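Local coordinates for putative molybdenum cofactor biosynthesis protein D2 (MoaD2) / thiamine S (PDB 6JC0), which probably acts as a small ubiquitin-like sulfur carrier of the MoaD/ThiS family, serving molybdopterin synthesis in the biosynthesis of the molybdenum cofactor, at residues 5-11 / 26-32; 20-26 / 46-50. All blocks are in the same frame, centred on the assembly; numbering follows the deposited sequence.

Contact 1: residues 5-11 / 26-32; sequences TTVRVTV and ESLEIAT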
loop_
_atom_site.group_PDB
_atom_site.type_symbol
_atom_site.label_atom_id
_atom_site.label_comp_id
_atom_site.label_asym_id
_atom_site.label_seq_id
_atom_site.Cartn_x
_atom_site.Cartn_y
_atom_site.Cartn_z
ATOM N N THR B 5 41.312 28.577 29.963
ATOM C CA THR B 5 40.951 29.543 28.932
ATOM C C THR B 5 40.210 28.880 27.773
ATOM O O THR B 5 39.348 29.492 27.143
ATOM C CB THR B 5 42.194 30.264 28.374
ATOM O OG1 THR B 5 43.113 29.298 27.849
ATOM C CG2 THR B 5 42.884 31.070 29.461
ATOM N N THR B 6 40.555 27.629 27.490
ATOM C CA THR B 6 39.983 26.927 26.351
ATOM C C THR B 6 39.314 25.623 26.758
ATOM O O THR B 6 39.544 25.096 27.847
ATOM C CB THR B 6 41.049 26.612 25.281
ATOM O OG1 THR B 6 41.975 25.644 25.791
ATOM C CG2 THR B 6 41.800 27.873 24.883
ATOM N N VAL B 7 38.491 25.104 25.856
ATOM C CA VAL B 7 37.777 23.866 26.093
ATOM C C VAL B 7 37.923 22.961 24.870
ATOM O O VAL B 7 37.936 23.440 23.736
ATOM C CB VAL B 7 36.290 24.139 26.409
ATOM C CG1 VAL B 7 35.586 24.792 25.227
ATOM C CG2 VAL B 7 35.607 22.878 26.792
ATOM N N ARG B 8 38.064 21.660 25.093
ATOM C CA ARG B 8 38.291 20.748 23.979
ATOM C C ARG B 8 36.993 20.143 23.458
ATOM O O ARG B 8 36.231 19.528 24.202
ATOM C CB ARG B 8 39.263 19.639 24.376
ATOM C CG ARG B 8 39.605 18.705 23.227
ATOM C CD ARG B 8 40.851 17.886 23.510
ATOM N NE ARG B 8 42.063 18.702 23.478
ATOM C CZ ARG B 8 42.728 19.006 22.368
ATOM N NH1 ARG B 8 42.297 18.568 21.193
ATOM N NH2 ARG B 8 43.823 19.751 22.432
ATOM N N VAL B 9 36.754 20.324 22.166
ATOM C CA VAL B 9 35.536 19.844 21.529
ATOM C C VAL B 9 35.852 18.796 20.470
ATOM O O VAL B 9 36.730 18.992 19.631
ATOM C CB VAL B 9 34.748 21.007 20.876
ATOM C CG1 VAL B 9 33.732 20.483 19.867
ATOM C CG2 VAL B 9 34.065 21.854 21.940
ATOM N N THR B 10 35.142 17.676 20.523
ATOM C CA THR B 10 35.226 16.677 19.471
ATOM C C THR B 10 34.159 16.968 18.420
ATOM O O THR B 10 32.986 17.155 18.746
ATOM C CB THR B 10 35.050 15.248 20.025
ATOM O OG1 THR B 10 36.032 15.005 21.038
ATOM C CG2 THR B 10 35.210 14.211 18.917
ATOM N N VAL B 11 34.573 17.035 17.161
ATOM C CA VAL B 11 33.633 17.264 16.074
ATOM C C VAL B 11 33.499 16.004 15.232
ATOM O O VAL B 11 34.496 15.459 14.768
ATOM C CB VAL B 11 34.067 18.438 15.166
ATOM C CG1 VAL B 11 33.084 18.607 14.006
ATOM C CG2 VAL B 11 34.171 19.725 15.968
ATOM N N GLU B 26 37.469 15.252 14.247
ATOM C CA GLU B 26 38.669 15.937 14.704
ATOM C C GLU B 26 38.430 16.456 16.109
ATOM O O GLU B 26 37.284 16.615 16.533
ATOM C CB GLU B 26 39.058 17.084 13.766
ATOM C CG GLU B 26 38.023 18.194 13.655
ATOM C CD GLU B 26 38.496 19.352 12.794
ATOM O OE1 GLU B 26 39.563 19.927 13.091
ATOM O OE2 GLU B 26 37.799 19.689 11.814
ATOM N N SER B 27 39.518 16.700 16.830
ATOM C CA SER B 27 39.444 17.280 18.160
ATOM C C SER B 27 39.983 18.703 18.097
ATOM O O SER B 27 40.951 18.976 17.385
ATOM C CB SER B 27 40.224 16.441 19.171
ATOM O OG SER B 27 39.974 16.888 20.492
ATOM N N LEU B 28 39.357 19.606 18.841
ATOM C CA LEU B 28 39.633 21.022 18.677
ATOM C C LEU B 28 39.650 21.784 19.993
ATOM O O LEU B 28 38.789 21.581 20.846
ATOM C CB LEU B 28 38.589 21.642 17.749
ATOM C CG LEU B 28 39.119 22.637 16.728
ATOM C CD1 LEU B 28 40.020 21.912 15.743
ATOM C CD2 LEU B 28 37.966 23.332 16.021
ATOM N N GLU B 29 40.630 22.671 20.145
ATOM C CA GLU B 29 40.636 23.609 21.260
ATOM C C GLU B 29 39.955 24.911 20.856
ATOM O O GLU B 29 40.384 25.575 19.910
ATOM C CB GLU B 29 42.065 23.895 21.730
ATOM C CG GLU B 29 42.650 22.849 22.662
ATOM C CD GLU B 29 44.028 23.237 23.177
ATOM O OE1 GLU B 29 44.840 23.755 22.379
ATOM O OE2 GLU B 29 44.296 23.034 24.381
ATOM N N ILE B 30 38.891 25.273 21.567
ATOM C CA ILE B 30 38.224 26.547 21.330
ATOM C C ILE B 30 38.079 27.333 22.625
ATOM O O ILE B 30 37.994 26.748 23.707
ATOM C CB ILE B 30 36.832 26.361 20.713
ATOM C CG1 ILE B 30 35.934 25.581 21.674
ATOM C CG2 ILE B 30 36.931 25.679 19.346
ATOM C CD1 ILE B 30 34.494 25.589 21.285
ATOM N N ALA B 31 38.051 28.657 22.506
ATOM C CA ALA B 31 37.888 29.528 23.664
ATOM C C ALA B 31 36.601 29.190 24.402
ATOM O O ALA B 31 35.543 29.041 23.787
ATOM C CB ALA B 31 37.889 30.988 23.242
ATOM N N THR B 32 36.703 29.052 25.719
ATOM C CA THR B 32 35.544 28.761 26.550
ATOM C C THR B 32 34.490 29.840 26.352
ATOM O O THR B 32 34.788 31.033 26.429
ATOM C CB THR B 32 35.925 28.664 28.037
ATOM O OG1 THR B 32 36.992 27.721 28.193
ATOM C CG2 THR B 32 34.731 28.213 28.869
#
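V7 N reaches I30 O at 2.8 Å, one of six backbone bonds that pair 6-11 with 26-31 as antiparallel strands. The hydrogen-bonded pairs are V7 with I30, V9 with L28 and V11 with E26; between them R8 with E29 and T10 with S27 are non-hydrogen-bonded. Just beyond the paired residues, T32 N gives a nearly straight bond to T5 O (3.0 Å), and T32 OG1 adds a weak one to the same oxygen.

The polar contacts lie on the face of R8, S27 and E29. CG of R8 stands anti to the backbone N (chi1 -176°), and a bend at chi3 lays the guanidinium across the neighbouring strand. R8 NH1 donates to S27 OG at 3.0 Å with the oxygen in the guanidinium plane, while CG of E29 packs over one face, 3.3 Å from R8 NH2. The long salt bridge from R8 NH2 to E29 OE2 (3.8 Å) adds charge attraction on this exposed surface, where polar chains suit: a long Arg can span the strands and a short Ser gives it an oxygen.

On the other face lie the aliphatic V7, V9, V11, L28 and I30, with E26 at one end. V7 and I30 lie side by side, CG1 to CG1 at 3.7 Å, and I30 CD1 crosses to V9 CG2 at 3.8 Å.

Helix 36-44 covers this apolar face, L39 meeting L28 and I30 and L43 meeting L28 and V11, while strand 77-82 flanks 6-13 on the side away from 26-31.

Contact 2: residues 20-26 / 46-50; sequences AAGIETE and RNPEL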
loop_
_atom_site.group_PDB
_atom_site.type_symbol
_atom_site.label_atom_id
_atom_site.label_comp_id
_atom_site.label_asym_id
_atom_site.label_seq_id
_atom_site.Cartn_x
_atom_site.Cartn_y
_atom_site.Cartn_z
ATOM N N ALA B 20 33.283 16.614 2.492
ATOM C CA ALA B 20 33.892 17.907 2.208
ATOM C C ALA B 20 35.082 18.188 3.127
ATOM O O ALA B 20 36.066 18.801 2.711
ATOM C CB ALA B 20 32.852 19.014 2.330
ATOM N N ALA B 21 34.988 17.735 4.373
ATOM C CA ALA B 21 36.054 17.955 5.348
ATOM C C ALA B 21 37.243 17.033 5.101
ATOM O O ALA B 21 38.365 17.333 5.510
ATOM C CB ALA B 21 35.529 17.764 6.767
ATOM N N GLY B 22 36.991 15.906 4.444
ATOM C CA GLY B 22 38.040 14.935 4.181
ATOM C C GLY B 22 38.293 14.020 5.363
ATOM O O GLY B 22 39.056 13.060 5.265
ATOM N N ILE B 23 37.647 14.316 6.486
ATOM C CA ILE B 23 37.791 13.509 7.692
ATOM C C ILE B 23 36.436 13.234 8.323
ATOM O O ILE B 23 35.454 13.915 8.026
ATOM C CB ILE B 23 38.696 14.192 8.738
ATOM C CG1 ILE B 23 38.153 15.581 9.085
ATOM C CG2 ILE B 23 40.132 14.281 8.234
ATOM C CD1 ILE B 23 38.937 16.293 10.172
ATOM N N GLU B 24 36.388 12.236 9.198
ATOM C CA GLU B 24 35.151 11.877 9.876
ATOM C C GLU B 24 35.050 12.572 11.226
ATOM O O GLU B 24 33.955 12.819 11.730
ATOM C CB GLU B 24 35.062 10.363 10.055
ATOM C CG GLU B 24 35.116 9.597 8.747
ATOM C CD GLU B 24 35.112 8.098 8.953
ATOM O OE1 GLU B 24 34.133 7.578 9.534
ATOM O OE2 GLU B 24 36.091 7.442 8.537
ATOM N N THR B 25 36.201 12.889 11.802
ATOM C CA THR B 25 36.240 13.495 13.120
ATOM C C THR B 25 37.520 14.300 13.323
ATOM O O THR B 25 38.521 14.077 12.647
ATOM C CB THR B 25 36.133 12.429 14.233
ATOM O OG1 THR B 25 35.853 13.065 15.487
ATOM C CG2 THR B 25 37.430 11.632 14.346
ATOM N N GLU B 26 37.469 15.252 14.247
ATOM C CA GLU B 26 38.669 15.937 14.704
ATOM C C GLU B 26 38.430 16.456 16.109
ATOM O O GLU B 26 37.284 16.615 16.533
ATOM C CB GLU B 26 39.058 17.084 13.766
ATOM C CG GLU B 26 38.023 18.194 13.655
ATOM C CD GLU B 26 38.496 19.352 12.794
ATOM O OE1 GLU B 26 39.563 19.927 13.091
ATOM O OE2 GLU B 26 37.799 19.689 11.814
ATOM N N ARG B 46 38.366 25.745 6.959
ATOM C CA ARG B 46 39.137 24.646 6.379
ATOM C C ARG B 46 39.197 24.742 4.853
ATOM O O ARG B 46 40.271 24.876 4.268
ATOM C CB ARG B 46 38.540 23.300 6.803
ATOM C CG ARG B 46 39.221 22.082 6.189
ATOM C CD ARG B 46 38.651 20.781 6.746
ATOM N NE ARG B 46 38.888 20.657 8.182
ATOM C CZ ARG B 46 39.939 20.043 8.717
ATOM N NH1 ARG B 46 40.853 19.488 7.935
ATOM N NH2 ARG B 46 40.075 19.984 10.035
ATOM N N ASN B 47 38.035 24.671 4.215
ATOM C CA ASN B 47 37.937 24.828 2.771
ATOM C C ASN B 47 36.547 25.330 2.396
ATOM O O ASN B 47 35.586 25.105 3.131
ATOM C CB ASN B 47 38.258 23.508 2.051
ATOM C CG ASN B 47 37.271 22.397 2.381
ATOM O OD1 ASN B 47 36.156 22.377 1.875
ATOM N ND2 ASN B 47 37.688 21.461 3.224
ATOM N N PRO B 48 36.441 26.037 1.263
ATOM C CA PRO B 48 35.159 26.571 0.795
ATOM C C PRO B 48 34.072 25.513 0.625
ATOM O O PRO B 48 32.897 25.830 0.800
ATOM C CB PRO B 48 35.518 27.186 -0.557
ATOM C CG PRO B 48 36.939 27.591 -0.400
ATOM C CD PRO B 48 37.567 26.521 0.444
ATOM N N GLU B 49 34.455 24.285 0.286
ATOM C CA GLU B 49 33.484 23.220 0.060
ATOM C C GLU B 49 32.785 22.840 1.363
ATOM O O GLU B 49 31.560 22.727 1.407
ATOM C CB GLU B 49 34.150 21.988 -0.557
ATOM C CG GLU B 49 34.942 22.263 -1.828
ATOM C CD GLU B 49 36.380 22.674 -1.551
ATOM O OE1 GLU B 49 36.593 23.764 -0.978
ATOM O OE2 GLU B 49 37.296 21.903 -1.904
ATOM N N LEU B 50 33.566 22.644 2.419
ATOM C CA LEU B 50 32.995 22.353 3.729
ATOM C C LEU B 50 32.140 23.525 4.190
ATOM O O LEU B 50 31.013 23.337 4.649
ATOM C CB LEU B 50 34.089 22.055 4.757
ATOM C CG LEU B 50 33.582 21.809 6.180
ATOM C CD1 LEU B 50 32.559 20.676 6.201
ATOM C CD2 LEU B 50 34.732 21.525 7.139
HETATM O O HOH W 1 36.975 22.090 9.740
#
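The end of helix 16-21 and the turn leading into strand 25-31 meet the N-terminus of helix 48-54, where N47 is the N-cap. N47 OD1 accepts from L50 N at 2.7 Å, the capping bond that satisfies a first-turn amide. The other end of the N47 side-chain amide works across the contact: its ND2 donates to A20 O at 3.2 Å, approaching tilted from the carbonyl plane. With CG held between the backbone N and carbonyl carbon (chi1 63°), the short Asn side chain serves both helices.

Small residues allow close packing here. A20 CB rests on L50 CA at 3.6 Å, and A21 CB touches L50 CD2 at 3.9 Å; a methyl lets the backbones of the two helices approach. G22, at phi 82°, leaves the helical conformation, a backbone shape that favours glycine.

R46, the residue just before the cap, reaches back toward the strand. Its NH2 forms a salt bridge with E26 OE2 at 2.9 Å, though the hydrogen bond within it is weak, being well bent, and E26 OE1 lies at the guanidinium edge with the two planes 74° apart. A water accepts from R46 NE and donates to E26 OE2, giving the pair a second link. OE2 is also hydrogen-bonded to Y13 OH, so three partners share it. I23 CD1 lies over one guanidinium face, toward its rim, 3.9 Å from R46 NH2.

Helices packed on a mixed sheet are consistent with the ubiquitin-like beta-grasp fold of the ThiS family; here the N-cap joins two of them and R46 ties the start of helix 48-54 to edge strand 25-31.

Overall arrangement
The centres of contact 1 and contact 2 lie about 17 Å apart, and both use strand 25-31, one of the two outermost strands of the mixed sheet within this chain. E26 belongs to both: its backbone pairs with strand 6-13 in contact 1, and its carboxylate meets R46 in contact 2. A second join comes from T25 OG1, 2.8 Å from V11 O, a probable hydrogen bond. Along the chain the segments alternate, 5-11, 20-26, 26-32 and then 46-50, with helix 16-21 connecting the first two strands. Contact 1 thus builds the sheet edge, and contact 2 ties the start of strand 25-31 to the beginning of helix 48-54 in the beta-grasp fold.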